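Local coordinates for protein cephalosporin acylase (Bacillus halodurans, PDB 2NLZ) that probably acts as an N-terminal nucleophile hydrolase of the gamma-glutamyltranspeptidase family, cleaving amide bonds in cephalosporin-type or gamma-glutamyl substrates, at residues N46-A51 with V76-K81; A57-E62 with D206-I211; Y112-V117 with D176-P181. The protein carries 1 engineered substitution. All blocks are in the same frame, centred on the assembly; numbering follows the deposited sequence.

Contact 1. Residues N46-A51 with V76-K81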
loop_
_atom_site.group_PDB
_atom_site.type_symbol
_atom_site.label_atom_id
_atom_site.label_comp_id
_atom_site.label_asym_id
_atom_site.label_seq_id
_atom_site.Cartn_x
_atom_site.Cartn_y
_atom_site.Cartn_z
ATOM N N ASN D 46 3.118 39.316 18.886
ATOM C CA ASN D 46 2.989 39.083 17.457
ATOM C C ASN D 46 3.809 37.854 17.049
ATOM O O ASN D 46 4.376 37.176 17.901
ATOM C CB ASN D 46 3.378 40.337 16.646
ATOM C CG ASN D 46 4.796 40.828 16.933
ATOM O OD1 ASN D 46 5.734 40.045 17.122
ATOM N ND2 ASN D 46 4.955 42.144 16.951
ATOM N N ALA D 47 3.880 37.584 15.750
ATOM C CA ALA D 47 4.515 36.378 15.234
ATOM C C ALA D 47 5.986 36.276 15.642
ATOM O O ALA D 47 6.488 35.175 15.882
ATOM C CB ALA D 47 4.363 36.304 13.723
ATOM N N ILE D 48 6.660 37.423 15.732
ATOM C CA ILE D 48 8.060 37.479 16.147
ATOM C C ILE D 48 8.172 37.067 17.614
ATOM O O ILE D 48 8.969 36.189 17.970
ATOM C CB ILE D 48 8.674 38.888 15.934
ATOM C CG1 ILE D 48 8.791 39.220 14.445
ATOM C CG2 ILE D 48 10.045 38.995 16.575
ATOM C CD1 ILE D 48 7.608 40.005 13.875
ATOM N N ASP D 49 7.358 37.691 18.460
ATOM C CA ASP D 49 7.310 37.327 19.866
ATOM C C ASP D 49 7.116 35.830 19.997
ATOM O O ASP D 49 7.897 35.163 20.675
ATOM C CB ASP D 49 6.183 38.064 20.583
ATOM C CG ASP D 49 6.450 39.544 20.733
ATOM O OD1 ASP D 49 7.506 39.915 21.297
ATOM O OD2 ASP D 49 5.584 40.333 20.306
ATOM N N ALA D 50 6.094 35.306 19.315
ATOM C CA ALA D 50 5.771 33.870 19.332
ATOM C C ALA D 50 6.934 32.975 18.899
ATOM O O ALA D 50 7.131 31.898 19.457
ATOM C CB ALA D 50 4.537 33.586 18.483
ATOM N N ALA D 51 7.692 33.434 17.903
ATOM C CA ALA D 51 8.835 32.708 17.405
ATOM C C ALA D 51 9.877 32.572 18.508
ATOM O O ALA D 51 10.408 31.484 18.736
ATOM C CB ALA D 51 9.410 33.415 16.207
ATOM N N VAL D 76 12.203 37.024 8.684
ATOM C CA VAL D 76 10.989 37.586 9.271
ATOM C C VAL D 76 10.326 38.586 8.325
ATOM O O VAL D 76 10.971 39.502 7.812
ATOM C CB VAL D 76 11.247 38.170 10.706
ATOM C CG1 VAL D 76 12.590 38.852 10.774
ATOM C CG2 VAL D 76 10.157 39.129 11.111
ATOM N N TRP D 77 9.044 38.363 8.062
ATOM C CA TRP D 77 8.266 39.287 7.244
ATOM C C TRP D 77 7.404 40.140 8.132
ATOM O O TRP D 77 6.521 39.636 8.823
ATOM C CB TRP D 77 7.360 38.552 6.265
ATOM C CG TRP D 77 6.572 39.467 5.361
ATOM C CD1 TRP D 77 5.371 40.080 5.634
ATOM C CD2 TRP D 77 6.915 39.846 4.019
ATOM N NE1 TRP D 77 4.955 40.815 4.542
ATOM C CE2 TRP D 77 5.885 40.685 3.542
ATOM C CE3 TRP D 77 7.995 39.551 3.172
ATOM C CZ2 TRP D 77 5.908 41.230 2.264
ATOM C CZ3 TRP D 77 8.017 40.101 1.908
ATOM C CH2 TRP D 77 6.985 40.931 1.467
ATOM N N THR D 78 7.656 41.439 8.087
ATOM C CA THR D 78 6.919 42.389 8.893
ATOM C C THR D 78 6.952 43.736 8.192
ATOM O O THR D 78 7.991 44.118 7.627
ATOM C CB THR D 78 7.494 42.466 10.333
ATOM O OG1 THR D 78 6.757 43.420 11.100
ATOM C CG2 THR D 78 8.971 42.833 10.321
ATOM N N LYS D 79 5.813 44.437 8.235
ATOM C CA LYS D 79 5.600 45.736 7.558
ATOM C C LYS D 79 5.925 45.657 6.067
ATOM O O LYS D 79 6.686 46.483 5.551
ATOM C CB LYS D 79 6.413 46.894 8.191
ATOM C CG LYS D 79 6.919 46.717 9.637
ATOM C CD LYS D 79 5.949 47.240 10.689
ATOM C CE LYS D 79 6.568 47.127 12.081
ATOM N NZ LYS D 79 5.688 47.683 13.143
ATOM N N GLY D 80 5.374 44.648 5.392
ATOM C CA GLY D 80 5.566 44.461 3.946
ATOM C C GLY D 80 6.987 44.264 3.421
ATOM O O GLY D 80 7.250 44.487 2.239
ATOM N N LYS D 81 7.895 43.816 4.288
ATOM C CA LYS D 81 9.313 43.684 3.953
ATOM C C LYS D 81 9.916 42.417 4.568
ATOM O O LYS D 81 9.656 42.082 5.733
ATOM C CB LYS D 81 10.077 44.924 4.439
ATOM C CG LYS D 81 11.485 45.111 3.871
ATOM C CD LYS D 81 11.468 45.615 2.428
ATOM C CE LYS D 81 12.621 46.585 2.148
ATOM N NZ LYS D 81 13.943 46.100 2.648
#

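Contact 2. Residues A57-E62 with D206-I211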
loop_
_atom_site.group_PDB
_atom_site.type_symbol
_atom_site.label_atom_id
_atom_site.label_comp_id
_atom_site.label_asym_id
_atom_site.label_seq_id
_atom_site.Cartn_x
_atom_site.Cartn_y
_atom_site.Cartn_z
ATOM N N ALA D 57 11.558 27.929 24.208
ATOM C CA ALA D 57 10.864 26.751 24.726
ATOM C C ALA D 57 11.544 25.468 24.273
ATOM O O ALA D 57 11.769 24.574 25.089
ATOM C CB ALA D 57 9.400 26.752 24.315
ATOM N N LEU D 58 11.888 25.412 22.982
ATOM C CA LEU D 58 12.556 24.260 22.355
ATOM C C LEU D 58 13.915 23.965 22.974
ATOM O O LEU D 58 14.385 22.826 22.975
ATOM C CB LEU D 58 12.720 24.489 20.846
ATOM C CG LEU D 58 11.460 24.395 19.983
ATOM C CD1 LEU D 58 11.637 25.067 18.623
ATOM C CD2 LEU D 58 11.011 22.959 19.815
ATOM N N THR D 59 14.540 25.022 23.487
ATOM C CA THR D 59 15.817 24.947 24.182
ATOM C C THR D 59 15.732 24.036 25.407
ATOM O O THR D 59 16.710 23.402 25.792
ATOM C CB THR D 59 16.292 26.355 24.528
ATOM O OG1 THR D 59 17.444 26.662 23.743
ATOM C CG2 THR D 59 16.630 26.497 25.998
ATOM N N VAL D 60 14.538 23.950 25.981
ATOM C CA VAL D 60 14.294 23.124 27.139
ATOM C C VAL D 60 13.594 21.831 26.747
ATOM O O VAL D 60 13.883 20.775 27.310
ATOM C CB VAL D 60 13.426 23.864 28.166
ATOM C CG1 VAL D 60 13.058 22.937 29.327
ATOM C CG2 VAL D 60 14.127 25.150 28.656
ATOM N N LEU D 61 12.699 21.919 25.761
ATOM C CA LEU D 61 11.778 20.826 25.423
ATOM C C LEU D 61 12.343 19.779 24.483
ATOM O O LEU D 61 11.901 18.624 24.489
ATOM C CB LEU D 61 10.477 21.378 24.856
ATOM C CG LEU D 61 9.643 22.189 25.843
ATOM C CD1 LEU D 61 8.659 23.068 25.101
ATOM C CD2 LEU D 61 8.954 21.252 26.832
ATOM N N GLU D 62 13.323 20.181 23.683
ATOM C CA GLU D 62 14.011 19.252 22.781
ATOM C C GLU D 62 15.539 19.429 22.828
ATOM O O GLU D 62 16.138 19.892 21.859
ATOM C CB GLU D 62 13.493 19.434 21.355
ATOM C CG GLU D 62 13.812 18.293 20.422
ATOM C CD GLU D 62 13.207 18.470 19.042
ATOM O OE1 GLU D 62 13.923 18.245 18.047
ATOM O OE2 GLU D 62 12.018 18.833 18.949
ATOM N N ASP D 206 17.327 29.278 35.383
ATOM C CA ASP D 206 18.143 30.385 35.897
ATOM C C ASP D 206 18.740 31.229 34.781
ATOM O O ASP D 206 18.648 32.465 34.790
ATOM C CB ASP D 206 19.271 29.858 36.796
ATOM C CG ASP D 206 18.759 29.295 38.114
ATOM O OD1 ASP D 206 17.627 29.634 38.515
ATOM O OD2 ASP D 206 19.493 28.505 38.747
ATOM N N THR D 207 19.340 30.549 33.813
ATOM C CA THR D 207 20.014 31.244 32.733
ATOM C C THR D 207 19.028 31.912 31.766
ATOM O O THR D 207 19.289 33.018 31.281
ATOM C CB THR D 207 21.045 30.344 32.014
ATOM O OG1 THR D 207 21.599 31.044 30.901
ATOM C CG2 THR D 207 20.408 29.111 31.515
ATOM N N LEU D 208 17.888 31.272 31.519
ATOM C CA LEU D 208 16.868 31.890 30.682
ATOM C C LEU D 208 16.311 33.130 31.353
ATOM O O LEU D 208 16.108 34.146 30.702
ATOM C CB LEU D 208 15.747 30.921 30.333
ATOM C CG LEU D 208 16.073 29.913 29.232
ATOM C CD1 LEU D 208 14.961 28.884 29.133
ATOM C CD2 LEU D 208 16.323 30.573 27.875
ATOM N N ARG D 209 16.103 33.053 32.664
ATOM C CA ARG D 209 15.725 34.224 33.443
ATOM C C ARG D 209 16.819 35.302 33.365
ATOM O O ARG D 209 16.520 36.486 33.223
ATOM C CB ARG D 209 15.412 33.833 34.889
ATOM C CG ARG D 209 14.747 34.919 35.718
ATOM C CD ARG D 209 13.552 34.382 36.501
ATOM N NE ARG D 209 13.790 33.036 37.024
ATOM C CZ ARG D 209 12.845 32.217 37.483
ATOM N NH1 ARG D 209 11.571 32.591 37.498
ATOM N NH2 ARG D 209 13.176 31.015 37.926
ATOM N N SER D 210 18.081 34.888 33.416
ATOM C CA SER D 210 19.170 35.847 33.402
ATOM C C SER D 210 19.263 36.582 32.071
ATOM O O SER D 210 19.642 37.751 32.049
ATOM C CB SER D 210 20.506 35.184 33.761
ATOM O OG SER D 210 21.543 36.146 33.926
ATOM N N ILE D 211 18.916 35.918 30.967
ATOM C CA ILE D 211 18.965 36.601 29.663
ATOM C C ILE D 211 17.684 37.353 29.380
ATOM O O ILE D 211 17.681 38.298 28.596
ATOM C CB ILE D 211 19.369 35.693 28.452
ATOM C CG1 ILE D 211 18.559 34.412 28.405
ATOM C CG2 ILE D 211 20.841 35.341 28.510
ATOM C CD1 ILE D 211 19.339 33.256 27.811
#

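Contact 3. Residues Y112-V117 with D176-P181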
loop_
_atom_site.group_PDB
_atom_site.type_symbol
_atom_site.label_atom_id
_atom_site.label_comp_id
_atom_site.label_asym_id
_atom_site.label_seq_id
_atom_site.Cartn_x
_atom_site.Cartn_y
_atom_site.Cartn_z
ATOM N N TYR D 112 33.786 16.778 19.307
ATOM C CA TYR D 112 33.407 16.998 20.698
ATOM C C TYR D 112 34.497 17.663 21.542
ATOM O O TYR D 112 35.677 17.640 21.184
ATOM C CB TYR D 112 32.961 15.672 21.317
ATOM C CG TYR D 112 31.846 15.017 20.529
ATOM C CD1 TYR D 112 32.036 13.799 19.890
ATOM C CD2 TYR D 112 30.600 15.643 20.391
ATOM C CE1 TYR D 112 31.007 13.204 19.150
ATOM C CE2 TYR D 112 29.568 15.056 19.662
ATOM C CZ TYR D 112 29.776 13.839 19.044
ATOM O OH TYR D 112 28.750 13.270 18.324
ATOM N N GLY D 113 34.098 18.260 22.660
ATOM C CA GLY D 113 35.049 18.958 23.514
ATOM C C GLY D 113 35.035 20.457 23.311
ATOM O O GLY D 113 34.122 21.002 22.706
ATOM N N VAL D 114 36.055 21.129 23.818
ATOM C CA VAL D 114 36.053 22.582 23.849
ATOM C C VAL D 114 36.515 23.170 22.532
ATOM O O VAL D 114 36.324 24.370 22.272
ATOM C CB VAL D 114 36.934 23.126 24.988
ATOM C CG1 VAL D 114 36.214 22.992 26.314
ATOM C CG2 VAL D 114 38.275 22.404 25.031
ATOM N N ILE D 115 37.109 22.317 21.701
ATOM C CA ILE D 115 37.757 22.758 20.466
ATOM C C ILE D 115 36.814 23.239 19.336
ATOM O O ILE D 115 37.056 24.302 18.766
ATOM C CB ILE D 115 38.795 21.715 19.980
ATOM C CG1 ILE D 115 39.848 21.490 21.069
ATOM C CG2 ILE D 115 39.480 22.168 18.697
ATOM C CD1 ILE D 115 40.186 20.033 21.316
ATOM N N PRO D 116 35.721 22.495 19.034
ATOM C CA PRO D 116 34.846 22.930 17.935
ATOM C C PRO D 116 33.775 23.958 18.314
ATOM O O PRO D 116 32.897 24.248 17.504
ATOM C CB PRO D 116 34.153 21.630 17.529
ATOM C CG PRO D 116 33.999 20.913 18.822
ATOM C CD PRO D 116 35.227 21.241 19.635
ATOM N N VAL D 117 33.836 24.487 19.531
ATOM C CA VAL D 117 32.857 25.468 19.997
ATOM C C VAL D 117 33.110 26.866 19.418
ATOM O O VAL D 117 34.181 27.437 19.612
ATOM C CB VAL D 117 32.856 25.559 21.534
ATOM C CG1 VAL D 117 31.799 26.547 22.008
ATOM C CG2 VAL D 117 32.631 24.180 22.155
ATOM N N ASP D 176 35.941 12.503 30.613
ATOM C CA ASP D 176 36.794 13.653 30.848
ATOM C C ASP D 176 36.066 14.562 31.821
ATOM O O ASP D 176 34.871 14.390 32.057
ATOM C CB ASP D 176 37.056 14.386 29.531
ATOM C CG ASP D 176 38.362 15.156 29.531
ATOM O OD1 ASP D 176 39.180 14.912 28.627
ATOM O OD2 ASP D 176 38.577 16.004 30.420
ATOM N N ASP D 177 36.783 15.523 32.390
ATOM C CA ASP D 177 36.183 16.474 33.311
ATOM C C ASP D 177 35.160 17.364 32.612
ATOM O O ASP D 177 34.121 17.683 33.190
ATOM C CB ASP D 177 37.260 17.328 33.986
ATOM C CG ASP D 177 37.949 16.606 35.123
ATOM O OD1 ASP D 177 38.057 17.194 36.219
ATOM O OD2 ASP D 177 38.378 15.451 34.923
ATOM N N VAL D 178 35.453 17.739 31.367
ATOM C CA VAL D 178 34.611 18.657 30.593
ATOM C C VAL D 178 33.194 18.153 30.372
ATOM O O VAL D 178 32.258 18.953 30.274
ATOM C CB VAL D 178 35.203 18.982 29.201
ATOM C CG1 VAL D 178 35.475 20.463 29.074
ATOM C CG2 VAL D 178 36.442 18.150 28.916
ATOM N N TYR D 179 33.042 16.834 30.294
ATOM C CA TYR D 179 31.753 16.243 29.940
ATOM C C TYR D 179 30.874 15.927 31.146
ATOM O O TYR D 179 29.731 15.503 30.989
ATOM C CB TYR D 179 31.947 14.988 29.090
ATOM C CG TYR D 179 32.696 15.213 27.792
ATOM C CD1 TYR D 179 32.140 15.965 26.760
ATOM C CD2 TYR D 179 33.965 14.664 27.592
ATOM C CE1 TYR D 179 32.835 16.172 25.561
ATOM C CE2 TYR D 179 34.661 14.858 26.394
ATOM C CZ TYR D 179 34.090 15.616 25.389
ATOM O OH TYR D 179 34.763 15.821 24.214
ATOM N N GLN D 180 31.405 16.138 32.345
ATOM C CA GLN D 180 30.655 15.859 33.564
ATOM C C GLN D 180 29.376 16.697 33.719
ATOM O O GLN D 180 28.333 16.133 34.048
ATOM C CB GLN D 180 31.555 15.954 34.807
ATOM C CG GLN D 180 30.937 15.386 36.087
ATOM C CD GLN D 180 30.624 13.905 35.982
ATOM O OE1 GLN D 180 31.417 13.125 35.453
ATOM N NE2 GLN D 180 29.466 13.508 36.494
ATOM N N PRO D 181 29.439 18.033 33.486
ATOM C CA PRO D 181 28.204 18.792 33.662
ATOM C C PRO D 181 27.082 18.382 32.712
ATOM O O PRO D 181 25.911 18.558 33.051
ATOM C CB PRO D 181 28.639 20.233 33.386
ATOM C CG PRO D 181 30.089 20.246 33.639
ATOM C CD PRO D 181 30.548 18.930 33.121
#

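Contact 1. Residues N46-A51 with V76-K81
Ile-48, in the first turn of helix 47-61, packs on Val-76 of strand 71-78. Its CB is set toward the strand, and CG1 runs on from there beside the backbone N (chi1 -68°), making the closest approach of the contact, with Ile-48 CG1 3.6 Å from Val-76 CG2. One bond further on, the terminal Ile-48 CD1 is 3.9 Å from that same Val-76 CG2, and it ends 4.3 Å from Thr-78 CB. The two branched chains cross at about a right angle, with a single valine methyl lying against the outer arm of the isoleucine. Thr-78 OG1 is engaged with Asn-369. Leu-129 and Tyr-133 of helix 122-133 also lie against Ile-48, so the patch is buried.

The helix start is fixed by a capping box. Asn-46 OD1, at the N-cap, accepts from Asp-49 N over 3.2 Å in a nearly straight bond (170°). Asn-46 N in turn donates a hydrogen bond to Asp-49 OD2 at 3.0 Å. The bond from Ile-48 N to Asn-46 OD1 is weak. A capped helix laid on a strand of the central antiparallel structure fits the layered alpha-beta-beta-alpha architecture of the N-terminal nucleophile hydrolases.

Contact 2. Residues A57-E62 with D206-I211
Three torsions bring the methyls of Leu-208 and Val-60 together. In Leu-208, CG sits beside the backbone N (chi1 -78°) and CD1 then continues anti to CA (chi2 171°), which carries that methyl straight out from helix 202-212. In Val-60, CG1 is anti to the backbone N (chi1 174°), leaving CG2 beside that N as the branch that meets the leucine. The result is a contact of 3.9 Å between Val-60 CG2 and Leu-208 CD1, with the two chains crossing obliquely. A second, looser touch comes from the preceding residue, where Thr-59 CG2 is 4.3 Å from Leu-208 CD1. Thr-59 CG2 and Val-60 CG2 are themselves 3.9 Å apart, so the leucine methyl sits against a pair of methyls. No hydrogen bond crosses between the segments, and the closest CA pair, Thr-59 CA and Leu-208 CA, is 9.6 Å apart, so the helices touch through side-chain ends.

Helix 47-61 ends here, and Glu-62 just beyond it forms a salt bridge with Arg-511. Helix 143-151 fills in alongside, putting Ala-149 on Val-60 and Ile-146 on Leu-208. Helix 31-42 packs against Leu-58 and Leu-61, while helix 223-234 supplies Leu-224 to Thr-207 and Ile-211.

Contact 3. Residues Y112-V117 with D176-P181
Gly-113, at a positive phi (100°) that most other residues avoid, passes close to a type I beta turn running from Asp-177 to Gln-180, with Gly-113 CA 7.1 Å from Val-178 CA. This is loop-to-turn packing: the irregular segment 112-117, which leads toward helix 122-133, meets the turn that leads into helix 180-186.

Tyr-179 does most of the reaching. Its CB does not point at the loop, but with CG beside the backbone N (chi1 -59°) the ring swings across so that its hydroxyl end arrives at the peptide between Tyr-112 and Gly-113. Gly-113 N lies at the ring edge, near its plane, 3.0 Å from Tyr-179 OH; the angle is too poor for a hydrogen bond, so the two atoms are close without being bonded. Tyr-112 CB comes in obliquely, 3.4 Å from Tyr-179 OH, and its own ring then leads away from the turn. Trp-174 links the two tyrosines: it stacks with the Tyr-179 ring and meets that of Tyr-112 edge-to-face.

On the apolar side of the contact, Val-114 and Val-178 cross at about a right angle. Phe-232 touches the first and Phe-231 the second, both from helix 223-234. The two valines meet through a single pair of methyls, Val-114 CG1 lying 3.8 Å from Val-178 CG1.

Overall arrangement
Helix 47-61 is shared by contacts 1 and 2. Its first turn packs on strand 71-78 and its last on helix 202-212, which leaves the two centres about 21 Å apart and their nearest atoms about 7 Å. Contact 3 is nested inside the chain loop that contact 2 closes, with centres again about 21 Å apart. Helix 223-234 borders both, through Leu-224 at contact 2 and Phe-231 and Phe-232 at contact 3. Contacts 1 and 3 are the distant pair, about 37 Å between centres. No catalytic residue can be named among the three contacts; contact 1 also adjoins strand 359-365, where Thr-363 OG1 is hydrogen-bonded to Ala-47 O.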